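Local coordinates for protein predicted acetamidase/formamidase (Thermoanaerobacter tengcongensis, PDB 3TKK) that probably hydrolyses carbon-nitrogen bonds in linear amides, as an acetamidase/formamidase-family enzyme that binds zinc and calcium, at residues A[89-101]-A[192-204]. Sequence-based numbering, arbitrary orientation.
With ZN (zinc ion), chain F.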
loop_
_atom_site.group_PDB
_atom_site.type_symbol
_atom_site.label_atom_id
_atom_site.label_comp_id
_atom_site.label_asym_id
_atom_site.label_seq_id
_atom_site.Cartn_x
_atom_site.Cartn_y
_atom_site.Cartn_z
ATOM N N LYS A 89 20.208 20.344 -4.473
ATOM C CA LYS A 89 20.644 19.451 -3.409
ATOM C C LYS A 89 19.485 19.114 -2.470
ATOM O O LYS A 89 18.481 19.792 -2.522
ATOM C CB LYS A 89 21.763 20.034 -2.597
ATOM C CG LYS A 89 21.322 20.939 -1.505
ATOM C CD LYS A 89 22.537 21.883 -1.252
ATOM C CE LYS A 89 22.024 23.260 -0.799
ATOM N NZ LYS A 89 21.419 23.128 0.536
ATOM N N GLY A 90 19.588 18.009 -1.712
ATOM C CA GLY A 90 18.526 17.679 -0.729
ATOM C C GLY A 90 19.119 17.008 0.491
ATOM O O GLY A 90 20.310 16.757 0.529
ATOM N N VAL A 91 18.311 16.694 1.475
ATOM C CA VAL A 91 18.881 16.141 2.677
ATOM C C VAL A 91 18.102 14.903 3.033
ATOM O O VAL A 91 16.867 14.905 2.874
ATOM C CB VAL A 91 18.651 17.146 3.799
ATOM C CG1 VAL A 91 19.265 16.644 5.116
ATOM C CG2 VAL A 91 19.333 18.560 3.359
ATOM N N LEU A 92 18.811 13.874 3.531
ATOM C CA LEU A 92 18.232 12.657 4.011
ATOM C C LEU A 92 18.535 12.714 5.507
ATOM O O LEU A 92 19.698 13.086 5.888
ATOM C CB LEU A 92 18.973 11.432 3.416
ATOM C CG LEU A 92 18.573 11.387 1.961
ATOM C CD1 LEU A 92 19.515 10.579 1.184
ATOM C CD2 LEU A 92 17.156 10.758 1.990
ATOM N N ALA A 93 17.560 12.306 6.316
ATOM C CA ALA A 93 17.658 12.228 7.779
ATOM C C ALA A 93 17.126 10.954 8.325
ATOM O O ALA A 93 16.098 10.411 7.841
ATOM C CB ALA A 93 16.944 13.457 8.439
ATOM N N THR A 94 17.813 10.413 9.360
ATOM C CA THR A 94 17.170 9.348 10.144
ATOM C C THR A 94 17.856 9.278 11.483
ATOM O O THR A 94 18.599 10.142 11.790
ATOM C CB THR A 94 17.341 7.971 9.470
ATOM O OG1 THR A 94 16.510 6.993 10.126
ATOM C CG2 THR A 94 18.830 7.487 9.447
ATOM N N GLY A 95 17.658 8.223 12.263
ATOM C CA GLY A 95 18.411 8.149 13.521
ATOM C C GLY A 95 17.705 7.467 14.653
ATOM O O GLY A 95 16.634 6.911 14.445
ATOM N N LYS A 96 18.303 7.464 15.858
ATOM C CA LYS A 96 17.675 6.765 16.972
ATOM C C LYS A 96 16.191 7.176 17.207
ATOM O O LYS A 96 15.861 8.375 17.300
ATOM C CB LYS A 96 18.432 7.088 18.246
ATOM C CG LYS A 96 18.248 6.107 19.305
ATOM C CD LYS A 96 18.840 6.692 20.613
ATOM C CE LYS A 96 19.051 5.543 21.611
ATOM N NZ LYS A 96 18.097 4.534 21.044
ATOM N N GLY A 97 15.315 6.195 17.280
ATOM C CA GLY A 97 13.916 6.488 17.573
ATOM C C GLY A 97 13.265 7.153 16.379
ATOM O O GLY A 97 12.186 7.652 16.502
ATOM N N LEU A 98 13.879 7.170 15.212
ATOM C CA LEU A 98 13.127 7.815 14.104
ATOM C C LEU A 98 12.676 6.811 13.051
ATOM O O LEU A 98 13.482 6.080 12.593
ATOM C CB LEU A 98 13.924 8.944 13.445
ATOM C CG LEU A 98 14.509 10.082 14.382
ATOM C CD1 LEU A 98 15.604 11.007 13.668
ATOM C CD2 LEU A 98 13.392 10.948 15.114
ATOM N N GLY A 99 11.384 6.834 12.689
ATOM C CA GLY A 99 10.792 5.962 11.675
ATOM C C GLY A 99 10.789 4.527 12.127
ATOM O O GLY A 99 11.161 4.200 13.298
ATOM N N VAL A 100 10.614 3.630 11.153
ATOM C CA VAL A 100 10.308 2.275 11.601
ATOM C C VAL A 100 11.564 1.596 12.186
ATOM O O VAL A 100 11.456 0.704 12.974
ATOM C CB VAL A 100 9.814 1.545 10.363
ATOM C CG1 VAL A 100 9.751 0.004 10.660
ATOM C CG2 VAL A 100 8.423 2.167 10.080
ATOM N N LEU A 101 12.764 1.969 11.691
ATOM C CA LEU A 101 13.989 1.233 12.089
ATOM C C LEU A 101 14.668 2.100 13.187
ATOM O O LEU A 101 15.829 1.844 13.559
ATOM C CB LEU A 101 14.963 1.010 10.928
ATOM C CG LEU A 101 14.423 0.240 9.655
ATOM C CD1 LEU A 101 15.427 0.107 8.584
ATOM C CD2 LEU A 101 13.881 -1.132 10.119
ATOM N N GLY A 192 5.154 4.963 2.768
ATOM C CA GLY A 192 5.528 4.562 4.189
ATOM C C GLY A 192 6.639 5.495 4.805
ATOM O O GLY A 192 6.673 5.776 6.047
ATOM N N GLU A 193 7.524 5.945 3.962
ATOM C CA GLU A 193 8.570 6.955 4.383
ATOM C C GLU A 193 9.345 6.398 5.576
ATOM O O GLU A 193 9.521 7.132 6.628
ATOM C CB GLU A 193 7.945 8.346 4.752
ATOM C CG GLU A 193 9.096 9.473 4.867
ATOM C CD GLU A 193 8.421 10.826 5.063
ATOM O OE1 GLU A 193 7.271 10.777 5.642
ATOM O OE2 GLU A 193 8.999 11.880 4.632
ATOM N N VAL A 194 9.820 5.129 5.481
ATOM C CA VAL A 194 10.028 4.374 6.808
ATOM C C VAL A 194 11.324 4.751 7.521
ATOM O O VAL A 194 11.543 4.368 8.701
ATOM C CB VAL A 194 9.974 2.788 6.569
ATOM C CG1 VAL A 194 8.591 2.280 5.990
ATOM C CG2 VAL A 194 11.144 2.293 5.588
ATOM N N GLY A 195 12.201 5.483 6.850
ATOM C CA GLY A 195 13.433 5.969 7.520
ATOM C C GLY A 195 13.168 7.271 8.311
ATOM O O GLY A 195 14.017 7.757 9.012
ATOM N N VAL A 196 11.980 7.840 8.108
ATOM C CA VAL A 196 11.536 9.140 8.702
ATOM C C VAL A 196 11.474 10.297 7.662
ATOM O O VAL A 196 10.646 11.241 7.767
ATOM C CB VAL A 196 12.268 9.541 9.998
ATOM C CG1 VAL A 196 13.431 10.560 9.853
ATOM C CG2 VAL A 196 11.240 10.236 11.013
ATOM N N SER A 197 12.281 10.259 6.626
ATOM C CA SER A 197 12.255 11.412 5.777
ATOM C C SER A 197 12.302 11.004 4.318
ATOM O O SER A 197 12.535 9.903 3.912
ATOM C CB SER A 197 13.485 12.404 5.983
ATOM O OG SER A 197 14.555 11.832 5.111
ATOM N N GLY A 198 12.046 11.982 3.498
ATOM C CA GLY A 198 12.185 11.899 2.037
ATOM C C GLY A 198 13.527 12.469 1.657
ATOM O O GLY A 198 14.335 12.690 2.512
ATOM N N VAL A 199 13.837 12.564 0.370
ATOM C CA VAL A 199 14.883 13.466 -0.084
ATOM C C VAL A 199 14.309 14.944 0.030
ATOM O O VAL A 199 13.616 15.493 -0.880
ATOM C CB VAL A 199 15.426 13.118 -1.498
ATOM C CG1 VAL A 199 16.611 14.158 -1.910
ATOM C CG2 VAL A 199 15.907 11.623 -1.628
ATOM N N GLU A 200 14.605 15.564 1.169
ATOM C CA GLU A 200 14.010 16.823 1.593
ATOM C C GLU A 200 14.654 17.954 0.774
ATOM O O GLU A 200 15.865 18.154 0.766
ATOM C CB GLU A 200 14.298 17.073 3.055
ATOM C CG GLU A 200 13.771 15.986 3.987
ATOM C CD GLU A 200 12.250 15.782 3.934
ATOM O OE1 GLU A 200 11.501 16.746 3.538
ATOM O OE2 GLU A 200 11.685 14.698 4.403
ATOM N N VAL A 201 13.850 18.660 0.031
ATOM C CA VAL A 201 14.435 19.736 -0.757
ATOM C C VAL A 201 13.575 21.008 -0.780
ATOM O O VAL A 201 12.387 20.920 -0.603
ATOM C CB VAL A 201 14.488 19.321 -2.240
ATOM C CG1 VAL A 201 15.417 18.080 -2.463
ATOM C CG2 VAL A 201 13.056 18.898 -2.710
ATOM N N ALA A 202 14.147 22.118 -1.256
ATOM C CA ALA A 202 13.334 23.335 -1.455
ATOM C C ALA A 202 12.962 23.227 -2.887
ATOM O O ALA A 202 13.629 22.494 -3.591
ATOM C CB ALA A 202 14.245 24.635 -1.274
ATOM N N GLY A 203 12.057 24.088 -3.345
ATOM C CA GLY A 203 11.691 24.117 -4.704
ATOM C C GLY A 203 10.560 25.070 -4.991
ATOM O O GLY A 203 10.231 25.938 -4.149
ATOM N N LYS A 204 9.849 24.772 -6.053
ATOM C CA LYS A 204 8.834 25.701 -6.575
ATOM C C LYS A 204 7.700 24.852 -7.240
ATOM O O LYS A 204 8.003 23.847 -7.941
ATOM C CB LYS A 204 9.554 26.614 -7.581
ATOM C CG LYS A 204 8.682 27.618 -8.264
ATOM C CD LYS A 204 9.494 28.837 -8.978
ATOM C CE LYS A 204 8.406 29.891 -9.636
ATOM N NZ LYS A 204 8.431 31.527 -9.563
HETATM ZN ZN ZN F . 9.752 15.759 4.239
HETATM O O HOH W 1 17.082 21.862 -0.983
HETATM O O HOH W 2 14.740 8.773 6.067
HETATM O O HOH W 3 13.787 4.391 10.474
HETATM O O HOH W 4 8.955 14.362 5.491
#
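Val91 and Glu200 form a single antiparallel hydrogen-bonded pair joining strand 89-95, outermost within this chain in a four-stranded antiparallel sheet, to segment 192-204, which carries the zinc ligand Glu200. Val91 N reaches Glu200 O at 2.9 Å, and Glu200 N returns the bond to Val91 O. On either side of this bridge a water replaces direct pairing: one links Lys89 O to Ala202 N, the other Ala93 O to Ser197 N. Farther along, beyond the type II turn 95-98, Val100 N donates to Val194 O at 2.7 Å, and a third water ties that same oxygen to Leu98 O and Leu101 N.

Among side chains, Ser197 OG accepts a nearly straight bond from Ala93 N (3.3 Å, 168°) and in turn donates a hydrogen bond to a lone pair of Gly198 O. With an alanine in place of Ser197, Ala93 N would probably lose this acceptor and Gly198 O its hydroxyl donor, removing a restraint on the backbone before Glu200. A chi1 of -170° swings Thr94 OG1 opposite its own backbone N, where it donates in plane to Gly195 O at 2.8 Å. Val196 CG1 lies against Ala93 O, while its CG2 meets Leu98 CB at 3.8 Å; Leu92 CD2 touches Val199 CG2, a patch that Ile269 of the second subunit covers.

Glu200 bends at chi2 (-60°), which carries its carboxylate away from the strand to the zinc, shared with Asp184 and His186. Both oxygens bind the metal, OE1 at 2.1 Å and OE2 at 2.2 Å, and Gly198 N grips OE2 from above the carboxylate plane.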